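PDB 3SYJ: adhesion and penetration protein autotransporter from Haemophilus influenzae, which probably acts as a serine protease and promotes adherence to, and invasion of, host cells by binding a host cell structure directly. Local coordinates for residues A[162-167]-A[199-204]; A[180-185]-A[206-211]. All coordinates share one frame; numbering follows the deposited sequence.

Interaction 1. Residues A[162-167]-A[199-204]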
# COMPACT_ATOMS: atom_id res chain seq x y z
N ARG A 162 41.32 4.83 -54.57
CA ARG A 162 41.12 4.62 -56.00
C ARG A 162 39.65 4.74 -56.34
O ARG A 162 38.80 4.22 -55.62
CB ARG A 162 41.61 3.24 -56.41
CG ARG A 162 43.05 2.99 -56.05
CD ARG A 162 43.72 2.06 -57.04
NE ARG A 162 45.15 2.36 -57.08
CZ ARG A 162 45.72 3.08 -58.03
NH1 ARG A 162 45.01 3.56 -59.04
NH2 ARG A 162 47.02 3.32 -57.97
N ASN A 163 39.34 5.42 -57.45
CA ASN A 163 37.96 5.61 -57.85
C ASN A 163 37.49 4.53 -58.82
O ASN A 163 38.17 3.54 -59.05
CB ASN A 163 37.73 7.01 -58.44
CG ASN A 163 38.49 7.24 -59.73
OD1 ASN A 163 38.86 6.29 -60.43
ND2 ASN A 163 38.74 8.51 -60.05
N ASP A 164 36.30 4.73 -59.39
CA ASP A 164 35.70 3.72 -60.24
C ASP A 164 36.44 3.56 -61.58
O ASP A 164 36.23 2.58 -62.30
CB ASP A 164 34.21 4.00 -60.43
CG ASP A 164 33.37 3.37 -59.33
OD1 ASP A 164 33.82 2.37 -58.76
OD2 ASP A 164 32.25 3.87 -59.05
N GLN A 165 37.32 4.50 -61.89
CA GLN A 165 38.14 4.41 -63.10
C GLN A 165 39.52 3.88 -62.71
O GLN A 165 40.45 3.85 -63.53
CB GLN A 165 38.23 5.77 -63.81
CG GLN A 165 36.92 6.25 -64.48
CD GLN A 165 35.92 6.88 -63.49
OE1 GLN A 165 34.72 6.56 -63.52
NE2 GLN A 165 36.41 7.77 -62.63
N ASP A 166 39.65 3.46 -61.45
CA ASP A 166 40.90 2.94 -60.90
C ASP A 166 42.02 3.98 -60.91
O ASP A 166 43.18 3.64 -61.08
CB ASP A 166 41.36 1.68 -61.63
CG ASP A 166 42.29 0.83 -60.79
OD1 ASP A 166 42.18 0.87 -59.55
OD2 ASP A 166 43.14 0.11 -61.37
N LYS A 167 41.66 5.24 -60.74
CA LYS A 167 42.66 6.29 -60.67
C LYS A 167 42.96 6.62 -59.21
O LYS A 167 42.05 6.78 -58.39
CB LYS A 167 42.22 7.51 -61.46
CG LYS A 167 42.12 7.25 -62.96
CD LYS A 167 41.81 8.52 -63.74
CE LYS A 167 41.68 8.25 -65.23
NZ LYS A 167 42.88 7.53 -65.76
N ASP A 199 41.01 -6.46 -57.35
CA ASP A 199 40.44 -5.16 -57.68
C ASP A 199 39.87 -4.50 -56.43
O ASP A 199 38.92 -5.00 -55.84
CB ASP A 199 39.36 -5.36 -58.74
CG ASP A 199 38.70 -4.06 -59.16
OD1 ASP A 199 39.07 -2.99 -58.63
OD2 ASP A 199 37.80 -4.12 -60.02
N VAL A 200 40.46 -3.38 -56.03
CA VAL A 200 40.05 -2.73 -54.78
C VAL A 200 38.62 -2.22 -54.86
O VAL A 200 37.94 -2.09 -53.83
CB VAL A 200 41.01 -1.58 -54.39
CG1 VAL A 200 40.78 -0.36 -55.26
CG2 VAL A 200 40.83 -1.22 -52.94
N ARG A 201 38.15 -1.98 -56.08
CA ARG A 201 36.81 -1.47 -56.31
C ARG A 201 35.78 -2.54 -55.97
O ARG A 201 34.59 -2.25 -55.82
CB ARG A 201 36.64 -1.04 -57.78
CG ARG A 201 37.55 0.08 -58.23
CD ARG A 201 37.44 0.33 -59.73
NE ARG A 201 37.75 -0.86 -60.51
CZ ARG A 201 37.62 -0.95 -61.83
NH1 ARG A 201 37.19 0.09 -62.54
NH2 ARG A 201 37.93 -2.08 -62.46
N LYS A 202 36.23 -3.78 -55.84
CA LYS A 202 35.31 -4.89 -55.68
C LYS A 202 35.45 -5.63 -54.35
O LYS A 202 36.54 -5.79 -53.82
CB LYS A 202 35.46 -5.88 -56.84
CG LYS A 202 35.09 -5.28 -58.19
CD LYS A 202 35.43 -6.22 -59.32
CE LYS A 202 34.56 -5.94 -60.54
NZ LYS A 202 33.09 -6.03 -60.24
N ALA A 203 34.31 -6.09 -53.83
CA ALA A 203 34.31 -6.96 -52.67
C ALA A 203 35.06 -8.26 -53.02
O ALA A 203 34.92 -8.79 -54.12
CB ALA A 203 32.89 -7.25 -52.23
N GLY A 204 35.86 -8.75 -52.08
CA GLY A 204 36.66 -9.93 -52.31
C GLY A 204 36.24 -11.14 -51.50
O GLY A 204 35.27 -11.09 -50.73
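The guanidinium of R201 has D164 at one edge and D199 at another, both in its plane, while the CA of Q165 and the backbone N of D166 approach it obliquely; that of R162 has the carbonyl carbon of D166 at its edge, in plane. Two type I beta turns meet here on the surface of the S6 peptidase domain: N163 to D166, in the loop between strands 159-162 and 168-172, and D199 to K202, in the loop after strand 193-196. Between the turns, R201 NH1 donates to D164 O over 2.7 Å; the acceptor lies 3° from the guanidinium plane, but the nitrogen sits above the carbonyl plane. The chain of R201 bends at chi3 (-58°), and its CD lies 3.4 Å from N163 O. R201 also grips D199 side-on, NE meeting the syn lone pair of OD1 at 3.1 Å and NH2 reaching OD2. This two-nitrogen grip limits how the guanidinium can turn and helps direct NH1 toward D164 O. The carboxylate probably balances the arginine charge, while NH1 meets a neutral carbonyl. Both turns open with an Asx turn: D199 OD1 also accepts R201 N, and N163 OD1 accepts Q165 N and K167 N from opposite faces of its amide. Y4 of strand 2-4 touches V200 and R201 and bonds D164 OD1 through its hydroxyl, so the N-terminal strand backs both turns. Beside the polar bonds, R162 and V200 cross at about a right angle, with CB of R162 resting 3.9 Å from CG1 of V200.

Interaction 2. Residues A[180-185]-A[206-211]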
# COMPACT_ATOMS: atom_id res chain seq x y z
N ALA A 180 43.79 -0.33 -42.86
CA ALA A 180 43.67 -1.77 -42.81
C ALA A 180 42.36 -2.25 -43.41
O ALA A 180 41.48 -1.46 -43.71
CB ALA A 180 43.81 -2.26 -41.38
N GLY A 181 42.23 -3.57 -43.58
CA GLY A 181 41.00 -4.16 -44.07
C GLY A 181 41.29 -5.64 -44.27
O GLY A 181 42.35 -6.10 -43.86
N ASN A 182 40.38 -6.39 -44.88
CA ASN A 182 40.76 -7.75 -45.27
C ASN A 182 41.75 -7.70 -46.43
O ASN A 182 41.89 -6.66 -47.09
CB ASN A 182 39.55 -8.64 -45.58
CG ASN A 182 38.66 -8.08 -46.68
OD1 ASN A 182 37.74 -7.32 -46.42
ND2 ASN A 182 38.93 -8.49 -47.92
N THR A 183 42.47 -8.78 -46.67
CA THR A 183 43.42 -8.81 -47.78
C THR A 183 42.69 -9.02 -49.10
O THR A 183 41.50 -9.36 -49.12
CB THR A 183 44.46 -9.93 -47.63
OG1 THR A 183 43.82 -11.20 -47.79
CG2 THR A 183 45.12 -9.85 -46.27
N HIS A 184 43.40 -8.82 -50.20
CA HIS A 184 42.86 -9.16 -51.51
C HIS A 184 42.76 -10.67 -51.63
O HIS A 184 43.12 -11.41 -50.70
CB HIS A 184 43.74 -8.59 -52.63
CG HIS A 184 43.44 -7.16 -52.95
ND1 HIS A 184 42.36 -6.78 -53.73
CD2 HIS A 184 44.05 -6.01 -52.59
CE1 HIS A 184 42.33 -5.47 -53.83
NE2 HIS A 184 43.35 -4.97 -53.15
N ASN A 185 42.27 -11.13 -52.78
CA ASN A 185 42.08 -12.56 -53.04
C ASN A 185 43.40 -13.30 -53.18
O ASN A 185 44.43 -12.72 -53.52
CB ASN A 185 41.28 -12.76 -54.32
CG ASN A 185 39.86 -12.25 -54.20
OD1 ASN A 185 39.28 -12.22 -53.12
ND2 ASN A 185 39.29 -11.88 -55.33
N TYR A 206 37.69 -12.43 -49.11
CA TYR A 206 37.92 -12.21 -47.68
C TYR A 206 37.13 -11.04 -47.09
O TYR A 206 37.28 -10.72 -45.91
CB TYR A 206 39.41 -12.05 -47.36
CG TYR A 206 40.24 -13.28 -47.64
CD1 TYR A 206 40.04 -14.46 -46.93
CD2 TYR A 206 41.23 -13.25 -48.60
CE1 TYR A 206 40.81 -15.59 -47.20
CE2 TYR A 206 42.00 -14.36 -48.87
CZ TYR A 206 41.79 -15.53 -48.17
OH TYR A 206 42.59 -16.62 -48.47
N GLY A 207 36.26 -10.43 -47.90
CA GLY A 207 35.36 -9.41 -47.38
C GLY A 207 35.25 -8.15 -48.22
O GLY A 207 35.89 -8.02 -49.27
N PRO A 208 34.45 -7.19 -47.76
CA PRO A 208 34.13 -5.99 -48.54
C PRO A 208 35.23 -4.92 -48.50
O PRO A 208 35.10 -3.92 -49.20
CB PRO A 208 32.88 -5.44 -47.84
CG PRO A 208 32.68 -6.27 -46.58
CD PRO A 208 33.88 -7.14 -46.40
N LEU A 209 36.27 -5.11 -47.70
CA LEU A 209 37.28 -4.06 -47.53
C LEU A 209 38.67 -4.54 -47.90
O LEU A 209 39.57 -4.52 -47.06
CB LEU A 209 37.27 -3.54 -46.09
CG LEU A 209 35.97 -2.88 -45.62
CD1 LEU A 209 35.96 -2.74 -44.10
CD2 LEU A 209 35.72 -1.53 -46.29
N PRO A 210 38.87 -4.97 -49.15
CA PRO A 210 40.21 -5.41 -49.53
C PRO A 210 41.15 -4.22 -49.57
O PRO A 210 40.76 -3.16 -50.05
CB PRO A 210 40.03 -5.94 -50.96
CG PRO A 210 38.55 -6.03 -51.17
CD PRO A 210 37.93 -5.02 -50.28
N ILE A 211 42.37 -4.40 -49.09
CA ILE A 211 43.35 -3.32 -49.08
C ILE A 211 44.73 -3.82 -49.49
O ILE A 211 45.21 -4.85 -48.99
CB ILE A 211 43.41 -2.64 -47.70
CG1 ILE A 211 44.26 -1.37 -47.74
CG2 ILE A 211 43.91 -3.61 -46.63
CD1 ILE A 211 44.25 -0.60 -46.44
O HOH W 1 39.28 -10.66 -50.71
O HOH W 2 45.80 -7.49 -49.60
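N182 and the loop 206-211 are joined first by hydrogen bonds. The N182 side chain, with CG between the backbone N and the carbonyl carbon (chi1 58°), enters the bend of the loop, where its OD1 takes the N-H of L209 at 2.9 Å. Its ND2 donates to its neighbour's carbonyl, T183 O, and only weakly to G207 O. The main chain of N182 contributes too: its O accepts I211 N at 3.1 Å, and P210 CA makes a CA-H...O contact with the same oxygen. A second such contact runs from G181 CA to L209 O, 3.3 Å away, with the loop too close for a CB at 181. The T183 hydroxyl donates to H184 O on a lone pair.

Water extends this network. One molecule accepts from Y206 N and donates to T183 O and N185 OD1, which also accepts the backbone N of E205; another links H184 N to I211 O.

Ring and van der Waals contacts flank it. P210 CB sits over one face of the H184 imidazole, 3.8 Å from its centroid, in a CH-pi contact offset toward the rim. The Y206 ring presents its CD2 edge to H184 O in plane, at 3.4 Å. I211 CG2 packs on G181 N, and CD1 on A180 N.

Strand 179-182 is an outermost strand of the seven-stranded antiparallel sheet in the protease domain, paired with strand 151-155. A loop with two prolines is thus tied to the strand end mainly through N182, whose side-chain amide and carbonyl each take one loop N-H, with two waters bridging further on.

In the fold
From the N terminus, the chain reaches the surface loop 162-167 first, then strand 179-182 with 180-185, and passes through strands 186-190 and 193-196 into the long loop that carries 199-204 and 206-211. Interaction 1 closes when 199-204 returns to 162-167, interaction 2 when 206-211 returns to the sheet edge; the segments alternate, so the two closures cross. Their centres lie 12 Å apart, and they touch directly: V200 N packs 3.6 Å from H184 CE1, and K202 O 3.3 Å from P210 CG. One loop before strand 221-226 thus joins the surface loop to the buried sheet edge, all within the peptidase domain.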